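Local structure of titin (Homo sapiens, 5JDD) at residues T14-N18 against N64-S68; E24-D30 against R55-K59; V102-K106 against Y203-S207. The protein forms a giant elastic filament of striated muscle and, through an I-band region rich in immunoglobulin domains, probably acts as a molecular spring. All coordinates share one frame; numbering follows the deposited sequence. Where two conformers were deposited one is given.

Contact 1. Residues T14-N18 against N64-S68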
loop_
_atom_site.group_PDB
_atom_site.type_symbol
_atom_site.label_atom_id
_atom_site.label_comp_id
_atom_site.label_asym_id
_atom_site.label_seq_id
_atom_site.Cartn_x
_atom_site.Cartn_y
_atom_site.Cartn_z
ATOM N N THR A 14 -18.995 -1.991 22.628
ATOM C CA THR A 14 -18.341 -1.418 21.465
ATOM C C THR A 14 -17.749 -2.588 20.701
ATOM O O THR A 14 -17.001 -3.382 21.273
ATOM C CB THR A 14 -17.232 -0.452 21.874
ATOM O OG1 THR A 14 -17.815 0.667 22.551
ATOM C CG2 THR A 14 -16.476 0.050 20.652
ATOM N N ALA A 15 -18.088 -2.714 19.421
ATOM C CA ALA A 15 -17.640 -3.849 18.634
ATOM C C ALA A 15 -17.484 -3.475 17.171
ATOM O O ALA A 15 -18.099 -2.518 16.684
ATOM C CB ALA A 15 -18.619 -5.007 18.768
ATOM N N LEU A 16 -16.661 -4.244 16.471
ATOM C CA LEU A 16 -16.451 -4.056 15.048
ATOM C C LEU A 16 -17.658 -4.508 14.242
ATOM O O LEU A 16 -18.335 -5.473 14.606
ATOM C CB LEU A 16 -15.207 -4.821 14.599
ATOM C CG LEU A 16 -13.923 -4.017 14.764
ATOM C CD1 LEU A 16 -12.699 -4.921 14.784
ATOM C CD2 LEU A 16 -13.824 -3.018 13.621
ATOM N N GLU A 17 -17.915 -3.802 13.148
ATOM C CA GLU A 17 -18.922 -4.213 12.185
ATOM C C GLU A 17 -18.724 -5.696 11.851
ATOM O O GLU A 17 -17.578 -6.171 11.763
ATOM C CB GLU A 17 -18.804 -3.342 10.929
ATOM C CG GLU A 17 -19.862 -3.606 9.873
ATOM C CD GLU A 17 -19.896 -2.557 8.773
ATOM O OE1 GLU A 17 -19.074 -1.608 8.789
ATOM O OE2 GLU A 17 -20.766 -2.684 7.885
ATOM N N ASN A 18 -19.844 -6.414 11.718
ATOM C CA ASN A 18 -19.890 -7.857 11.423
ATOM C C ASN A 18 -19.657 -8.768 12.646
ATOM O O ASN A 18 -19.760 -9.987 12.533
ATOM C CB ASN A 18 -18.989 -8.252 10.237
ATOM C CG ASN A 18 -19.282 -7.445 8.981
ATOM O OD1 ASN A 18 -18.397 -6.777 8.437
ATOM N ND2 ASN A 18 -20.527 -7.497 8.519
ATOM N N ASN A 64 -23.827 -10.571 13.371
ATOM C CA ASN A 64 -23.331 -9.906 12.159
ATOM C C ASN A 64 -23.750 -8.440 12.101
ATOM O O ASN A 64 -24.398 -8.009 11.151
ATOM C CB ASN A 64 -23.801 -10.662 10.904
ATOM C CG ASN A 64 -23.075 -10.227 9.635
ATOM O OD1 ASN A 64 -22.070 -9.516 9.681
ATOM N ND2 ASN A 64 -23.589 -10.665 8.489
ATOM N N ILE A 65 -23.371 -7.673 13.123
ATOM C CA ILE A 65 -23.902 -6.316 13.277
ATOM C C ILE A 65 -23.518 -5.376 12.148
ATOM O O ILE A 65 -22.440 -5.482 11.549
ATOM C CB ILE A 65 -23.523 -5.663 14.622
ATOM C CG1 ILE A 65 -22.002 -5.549 14.764
ATOM C CG2 ILE A 65 -24.124 -6.438 15.798
ATOM C CD1 ILE A 65 -21.590 -4.968 16.111
ATOM N N SER A 66 -24.445 -4.474 11.847
ATOM C CA SER A 66 -24.206 -3.434 10.859
ATOM C C SER A 66 -24.296 -2.078 11.544
ATOM O O SER A 66 -24.782 -1.972 12.674
ATOM C CB SER A 66 -25.224 -3.524 9.720
ATOM O OG SER A 66 -26.537 -3.305 10.194
ATOM N N PRO A 67 -23.800 -1.029 10.878
ATOM C CA PRO A 67 -23.903 0.289 11.505
ATOM C C PRO A 67 -25.344 0.674 11.869
ATOM O O PRO A 67 -25.551 1.414 12.839
ATOM C CB PRO A 67 -23.345 1.221 10.426
ATOM C CG PRO A 67 -22.336 0.374 9.715
ATOM C CD PRO A 67 -22.934 -1.005 9.680
ATOM N N SER A 68 -26.332 0.158 11.138
ATOM C CA SER A 68 -27.729 0.462 11.456
ATOM C C SER A 68 -28.187 -0.126 12.798
ATOM O O SER A 68 -29.216 0.284 13.348
ATOM C CB SER A 68 -28.656 0.006 10.326
ATOM O OG SER A 68 -28.615 -1.399 10.163
HETATM O O HOH W 1 -21.252 -12.126 13.459
#
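Asn18 and Asn64 meet at one end of an I-set immunoglobulin β-sandwich, where the turn that follows strand 13-16 lies against the loop leading from strand 57-62 to strand 71-77. Followed outward, the Asn18 side chain keeps to a single partner: CB lies 3.4 Å from Asn64 OD1, CG is 3.5 Å from that oxygen, and ND2 closes on it with a hydrogen bond of 2.8 Å. The two side chains run alongside each other and point the same way, their amide planes 41° apart; ND2 approaches tilted 17° from the carbonyl plane of Asn64. Because Asn18 CG stays beside its own backbone N (chi1 -54°), amide and backbone can grip neighbouring residues together: Asn18 N donates to a lone pair of Ile65 O at 2.8 Å. Both asparagines sit in the left-handed helical region (positive phi), which this residue type tolerates better than most. A water receives a weak bond from Asn64 N and donates to Asn18 O, bridging the two main chains.

Deeper in, Ile65 supplies the greasy side of the contact, its CD1 4.0 Å from Ala15 CB, and both residues also touch Val21 of the next strand. Glu17, its chain extended, crosses Pro67 at a slant, using CG as well as its carboxylate, until OE2 comes 3.3 Å from Pro67 CD.

Contact 2. Residues E24-D30 against R55-K59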
loop_
_atom_site.group_PDB
_atom_site.type_symbol
_atom_site.label_atom_id
_atom_site.label_comp_id
_atom_site.label_asym_id
_atom_site.label_seq_id
_atom_site.Cartn_x
_atom_site.Cartn_y
_atom_site.Cartn_z
ATOM N N GLU A 24 -27.272 -8.283 28.261
ATOM C CA GLU A 24 -27.755 -9.230 29.261
ATOM C C GLU A 24 -28.393 -8.505 30.433
ATOM O O GLU A 24 -27.820 -7.544 30.951
ATOM C CB GLU A 24 -26.579 -10.062 29.769
ATOM C CG GLU A 24 -26.961 -11.226 30.643
ATOM C CD GLU A 24 -25.865 -12.269 30.688
ATOM O OE1 GLU A 24 -25.718 -13.024 29.704
ATOM O OE2 GLU A 24 -25.138 -12.324 31.699
ATOM N N VAL A 25 -29.571 -8.964 30.849
ATOM C CA VAL A 25 -30.172 -8.482 32.093
ATOM C C VAL A 25 -30.465 -9.681 32.984
ATOM O O VAL A 25 -30.895 -10.732 32.490
ATOM C CB VAL A 25 -31.443 -7.625 31.829
ATOM C CG1 VAL A 25 -32.494 -8.420 31.071
ATOM C CG2 VAL A 25 -32.021 -7.063 33.127
ATOM N N SER A 26 -30.180 -9.564 34.279
ATOM C CA SER A 26 -30.533 -10.635 35.204
ATOM C C SER A 26 -31.491 -10.123 36.257
ATOM O O SER A 26 -31.431 -8.952 36.673
ATOM C CB SER A 26 -29.296 -11.272 35.842
ATOM O OG SER A 26 -28.901 -10.578 37.013
ATOM N N VAL A 27 -32.382 -11.005 36.686
ATOM C CA VAL A 27 -33.425 -10.627 37.626
ATOM C C VAL A 27 -33.425 -11.538 38.848
ATOM O O VAL A 27 -32.634 -12.486 38.930
ATOM C CB VAL A 27 -34.821 -10.611 36.940
ATOM C CG1 VAL A 27 -34.852 -9.551 35.862
ATOM C CG2 VAL A 27 -35.159 -11.977 36.322
ATOM N N SER A 28 -34.310 -11.252 39.794
ATOM C CA SER A 28 -34.306 -11.954 41.070
ATOM C C SER A 28 -35.072 -13.269 41.038
ATOM O O SER A 28 -34.902 -14.109 41.930
ATOM C CB SER A 28 -34.901 -11.058 42.150
ATOM O OG SER A 28 -36.179 -10.587 41.761
ATOM N N HIS A 29 -35.935 -13.436 40.037
ATOM C CA HIS A 29 -36.828 -14.586 39.981
ATOM C C HIS A 29 -36.702 -15.348 38.676
ATOM O O HIS A 29 -36.354 -14.778 37.646
ATOM C CB HIS A 29 -38.287 -14.140 40.136
ATOM C CG HIS A 29 -38.640 -13.687 41.516
ATOM N ND1 HIS A 29 -38.109 -12.549 42.085
ATOM C CD2 HIS A 29 -39.477 -14.217 42.439
ATOM C CE1 HIS A 29 -38.600 -12.402 43.305
ATOM N NE2 HIS A 29 -39.433 -13.401 43.542
ATOM N N ASP A 30 -36.988 -16.644 38.737
ATOM C CA ASP A 30 -37.063 -17.493 37.554
ATOM C C ASP A 30 -38.339 -17.185 36.767
ATOM O O ASP A 30 -39.321 -16.690 37.328
ATOM C CB ASP A 30 -37.076 -18.960 37.994
ATOM C CG ASP A 30 -36.777 -19.920 36.861
ATOM O OD1 ASP A 30 -36.751 -19.484 35.692
ATOM O OD2 ASP A 30 -36.577 -21.121 37.145
ATOM N N ARG A 55 -33.517 -19.256 33.110
ATOM C CA ARG A 55 -33.821 -18.970 34.510
ATOM C C ARG A 55 -33.839 -17.466 34.774
ATOM O O ARG A 55 -34.707 -16.770 34.246
ATOM C CB ARG A 55 -32.890 -19.741 35.453
ATOM C CG ARG A 55 -33.294 -21.219 35.578
ATOM C CD ARG A 55 -32.249 -22.052 36.309
ATOM N NE ARG A 55 -30.989 -22.081 35.573
ATOM C CZ ARG A 55 -29.845 -22.569 36.048
ATOM N NH1 ARG A 55 -29.787 -23.073 37.274
ATOM N NH2 ARG A 55 -28.750 -22.536 35.299
ATOM N N LYS A 56 -32.876 -16.960 35.540
ATOM C CA LYS A 56 -32.881 -15.544 35.909
ATOM C C LYS A 56 -32.194 -14.630 34.896
ATOM O O LYS A 56 -32.185 -13.411 35.078
ATOM C CB LYS A 56 -32.223 -15.346 37.276
ATOM C CG LYS A 56 -32.976 -16.020 38.407
ATOM C CD LYS A 56 -32.260 -15.830 39.743
ATOM C CE LYS A 56 -32.983 -16.572 40.843
ATOM N NZ LYS A 56 -32.291 -16.396 42.140
ATOM N N VAL A 57 -31.626 -15.205 33.834
ATOM C CA VAL A 57 -30.767 -14.447 32.927
ATOM C C VAL A 57 -31.385 -14.327 31.546
ATOM O O VAL A 57 -31.794 -15.326 30.946
ATOM C CB VAL A 57 -29.383 -15.105 32.798
ATOM C CG1 VAL A 57 -28.479 -14.281 31.887
ATOM C CG2 VAL A 57 -28.743 -15.256 34.170
ATOM N N HIS A 58 -31.441 -13.100 31.040
ATOM C CA HIS A 58 -32.072 -12.823 29.759
ATOM C C HIS A 58 -31.091 -12.116 28.847
ATOM O O HIS A 58 -30.541 -11.061 29.196
ATOM C CB HIS A 58 -33.324 -11.982 29.978
ATOM C CG HIS A 58 -34.272 -12.600 30.947
ATOM N ND1 HIS A 58 -35.181 -13.569 30.580
ATOM C CD2 HIS A 58 -34.411 -12.437 32.284
ATOM C CE1 HIS A 58 -35.860 -13.954 31.644
ATOM N NE2 HIS A 58 -35.414 -13.283 32.692
ATOM N N LYS A 59 -30.856 -12.719 27.689
ATOM C CA LYS A 59 -29.912 -12.177 26.722
ATOM C C LYS A 59 -30.570 -11.819 25.399
ATOM O O LYS A 59 -31.484 -12.506 24.934
ATOM C CB LYS A 59 -28.773 -13.173 26.479
ATOM C CG LYS A 59 -28.088 -13.616 27.750
ATOM C CD LYS A 59 -27.235 -14.853 27.536
ATOM C CE LYS A 59 -26.124 -14.586 26.547
ATOM N NZ LYS A 59 -25.114 -15.682 26.538
HETATM O O HOH W 2 -36.464 -14.815 34.876
#
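Val25 and His58 are the hydrogen-bonded antiparallel pair at the heart of this contact, which joins two central strands of one sheet in an I-set immunoglobulin sandwich. Val25 N reaches His58 O at 2.8 Å, His58 N reaches Val25 O at 2.8 Å, and Val27 N continues the pattern to Lys56 O at 2.9 Å. On the packed side Val25 and His58 share the buried face; Val27, also buried, packs on Val77 of the opposing sheet as Val25 does on Ala75. β-Branched residues suit such extended, buried positions. Val25 CG1 lies 3.8 Å from His58 CB, while Val27 CG2 meets the imidazole in plane, at its edge. Both ring nitrogens are engaged: ND1 is hydrogen-bonded to Ser53 OG and NE2 to a water, and this water donates to His29 O and Arg55 O, so that the ring's rotation is fixed and two turning backbones are tied together.

The other face, with Glu24, Ser26, Val57 and Lys59, is only partly buried, and its charged ends are not locked by a salt bridge. Glu24 CG, anti to the backbone N (chi1 -171°), carries the carboxylate across to Val57, where CD is 3.5 Å from CG1. Glu24 and Lys59 lie side by side, yet OE1 and NZ remain 4.2 Å apart, probably near enough for some attraction. Long charged side chains suit this face, where their aliphatic parts pack and their ends can reach solvent. Beyond the strand ends, Lys56 runs extended past the carbonyls of Val27 and Ser28, with Lys56 CE 3.3 Å from Ser28 O.

Contact 3. Residues V102-K106 against Y203-S207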
loop_
_atom_site.group_PDB
_atom_site.type_symbol
_atom_site.label_atom_id
_atom_site.label_comp_id
_atom_site.label_asym_id
_atom_site.label_seq_id
_atom_site.Cartn_x
_atom_site.Cartn_y
_atom_site.Cartn_z
ATOM N N VAL A 102 7.981 10.098 -9.571
ATOM C CA VAL A 102 9.177 9.288 -9.354
ATOM C C VAL A 102 9.886 9.101 -10.685
ATOM O O VAL A 102 9.253 8.734 -11.679
ATOM C CB VAL A 102 8.810 7.895 -8.810
ATOM C CG1 VAL A 102 10.060 7.070 -8.601
ATOM C CG2 VAL A 102 8.073 8.015 -7.492
ATOM N N PRO A 103 11.208 9.345 -10.728
ATOM C CA PRO A 103 11.910 9.109 -11.995
ATOM C C PRO A 103 11.871 7.640 -12.387
ATOM O O PRO A 103 11.972 6.765 -11.504
ATOM C CB PRO A 103 13.354 9.518 -11.684
ATOM C CG PRO A 103 13.223 10.490 -10.551
ATOM C CD PRO A 103 12.064 9.996 -9.723
ATOM N N GLU A 104 11.756 7.379 -13.686
ATOM C CA GLU A 104 11.797 6.005 -14.170
ATOM C C GLU A 104 13.050 5.298 -13.667
ATOM O O GLU A 104 14.110 5.919 -13.499
ATOM C CB GLU A 104 11.691 5.940 -15.696
ATOM C CG GLU A 104 12.753 6.733 -16.403
ATOM C CD GLU A 104 12.623 6.710 -17.926
ATOM O OE1 GLU A 104 13.218 7.592 -18.570
ATOM O OE2 GLU A 104 11.955 5.808 -18.489
ATOM N N THR A 105 12.886 3.993 -13.425
ATOM C CA THR A 105 13.873 3.077 -12.821
ATOM C C THR A 105 13.969 3.144 -11.293
ATOM O O THR A 105 14.517 2.233 -10.662
ATOM C CB THR A 105 15.309 3.145 -13.437
ATOM O OG1 THR A 105 16.021 4.273 -12.906
ATOM C CG2 THR A 105 15.267 3.194 -14.973
ATOM N N LYS A 106 13.434 4.200 -10.690
ATOM C CA LYS A 106 13.504 4.312 -9.236
ATOM C C LYS A 106 12.270 3.711 -8.562
ATOM O O LYS A 106 11.301 3.352 -9.222
ATOM C CB LYS A 106 13.734 5.768 -8.808
ATOM C CG LYS A 106 15.069 6.324 -9.321
ATOM C CD LYS A 106 15.350 7.716 -8.768
ATOM C CE LYS A 106 15.677 7.668 -7.280
ATOM N NZ LYS A 106 16.029 9.037 -6.765
ATOM N N TYR A 203 18.661 13.021 -12.645
ATOM C CA TYR A 203 18.236 12.411 -11.389
ATOM C C TYR A 203 19.284 11.473 -10.820
ATOM O O TYR A 203 19.930 10.720 -11.552
ATOM C CB TYR A 203 16.945 11.607 -11.579
ATOM C CG TYR A 203 15.736 12.380 -12.051
ATOM C CD1 TYR A 203 15.203 13.414 -11.284
ATOM C CD2 TYR A 203 15.087 12.035 -13.226
ATOM C CE1 TYR A 203 14.069 14.112 -11.702
ATOM C CE2 TYR A 203 13.955 12.717 -13.653
ATOM C CZ TYR A 203 13.453 13.759 -12.891
ATOM O OH TYR A 203 12.326 14.442 -13.310
ATOM N N GLU A 204 19.421 11.496 -9.498
ATOM C CA GLU A 204 20.310 10.575 -8.813
ATOM C C GLU A 204 19.612 9.231 -8.641
ATOM O O GLU A 204 18.381 9.182 -8.525
ATOM C CB GLU A 204 20.672 11.151 -7.443
ATOM C CG GLU A 204 21.746 10.393 -6.708
ATOM C CD GLU A 204 22.422 11.237 -5.650
ATOM O OE1 GLU A 204 21.744 11.614 -4.669
ATOM O OE2 GLU A 204 23.630 11.523 -5.807
ATOM N N GLY A 205 20.390 8.151 -8.644
ATOM C CA GLY A 205 19.882 6.849 -8.245
ATOM C C GLY A 205 19.194 6.079 -9.350
ATOM O O GLY A 205 18.480 5.115 -9.096
ATOM N N ILE A 206 19.406 6.491 -10.591
ATOM C CA ILE A 206 18.776 5.785 -11.693
ATOM C C ILE A 206 19.592 4.564 -12.107
ATOM O O ILE A 206 20.780 4.461 -11.788
ATOM C CB ILE A 206 18.487 6.735 -12.868
ATOM C CG1 ILE A 206 19.738 7.518 -13.255
ATOM C CG2 ILE A 206 17.416 7.731 -12.456
ATOM C CD1 ILE A 206 20.608 6.843 -14.277
ATOM N N SER A 207 18.938 3.623 -12.773
ATOM C CA SER A 207 19.619 2.454 -13.303
ATOM C C SER A 207 20.035 2.716 -14.741
ATOM O O SER A 207 19.366 3.454 -15.478
ATOM C CB SER A 207 18.723 1.220 -13.231
ATOM O OG SER A 207 18.466 0.873 -11.881
HETATM O O HOH W 3 15.757 -0.074 -11.519
#
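Part of the junction between two successive I-set immunoglobulin domains is made by a turn that ends strand 100-103 in one domain, with Pro103, Thr105 and Lys106 meeting Tyr203, Glu204 and Ser207 in the loop between strands 195-201 and 209-212 of the next. Pro103 to Lys106 form a type II β turn, closed by the backbone bond from Lys106 N to Pro103 O. At its start, Pro103 leans on the tyrosine ring in a CH-pi contact: CG stands 3.4 Å above the ring plane, over its centre, and CB is 3.4 Å from Tyr203 CD2. The rigid proline offers polarised C-H groups to the aromatic face, while Tyr203 OH makes a weak hydrogen bond back to Thr176 OG1 in the domain that carries Pro103.

Thr105 provides the polar centre. Its OG1 lies between the backbone N and the carbonyl carbon (chi1 80°), where it donates to Glu104 O at 2.6 Å, in the carbonyl plane, and receives Ser207 N at 3.0 Å with an almost straight N-H...O angle of 167°. The hydroxyl thus serves as donor within its turn and acceptor across the interface.

Lys106 gives the long reach. Its chain bends at chi3, passing CE 3.3 Å from Glu204 O before NZ bonds to that oxygen at 2.9 Å, tilted 31° from the carbonyl plane. Gly205 follows with a positive phi, a backbone shape that comes easily to glycine. Elsewhere, Glu104 OE1 takes a hydrogen bond from Ile178 N, near the domain linker. Together a proline on an aromatic face and side chains gripping backbone make a compact contact that mixes apolar packing with hydrogen bonds, between consecutive domains of a tandem immunoglobulin array.

Contacts 1 and 2 belong to the same immunoglobulin domain, and strands 13-16 and 21-27 follow each other in the chain; the centres lie 25 Å apart and the nearest atoms about 12 Å, so the two do not touch. They sit toward opposite ends of the sandwich. Contact 3 uses the equivalents of both ends in the following domains: 102-106 corresponds to the turn of 14-18, and 203-207 to the loop after strand 21-27. Its centre is 46 Å from that of contact 1 and 69 Å from that of contact 2, as expected for domains strung end to end. Contacts 1 and 2 thus join parts of one domain, whereas contact 3 joins two neighbours.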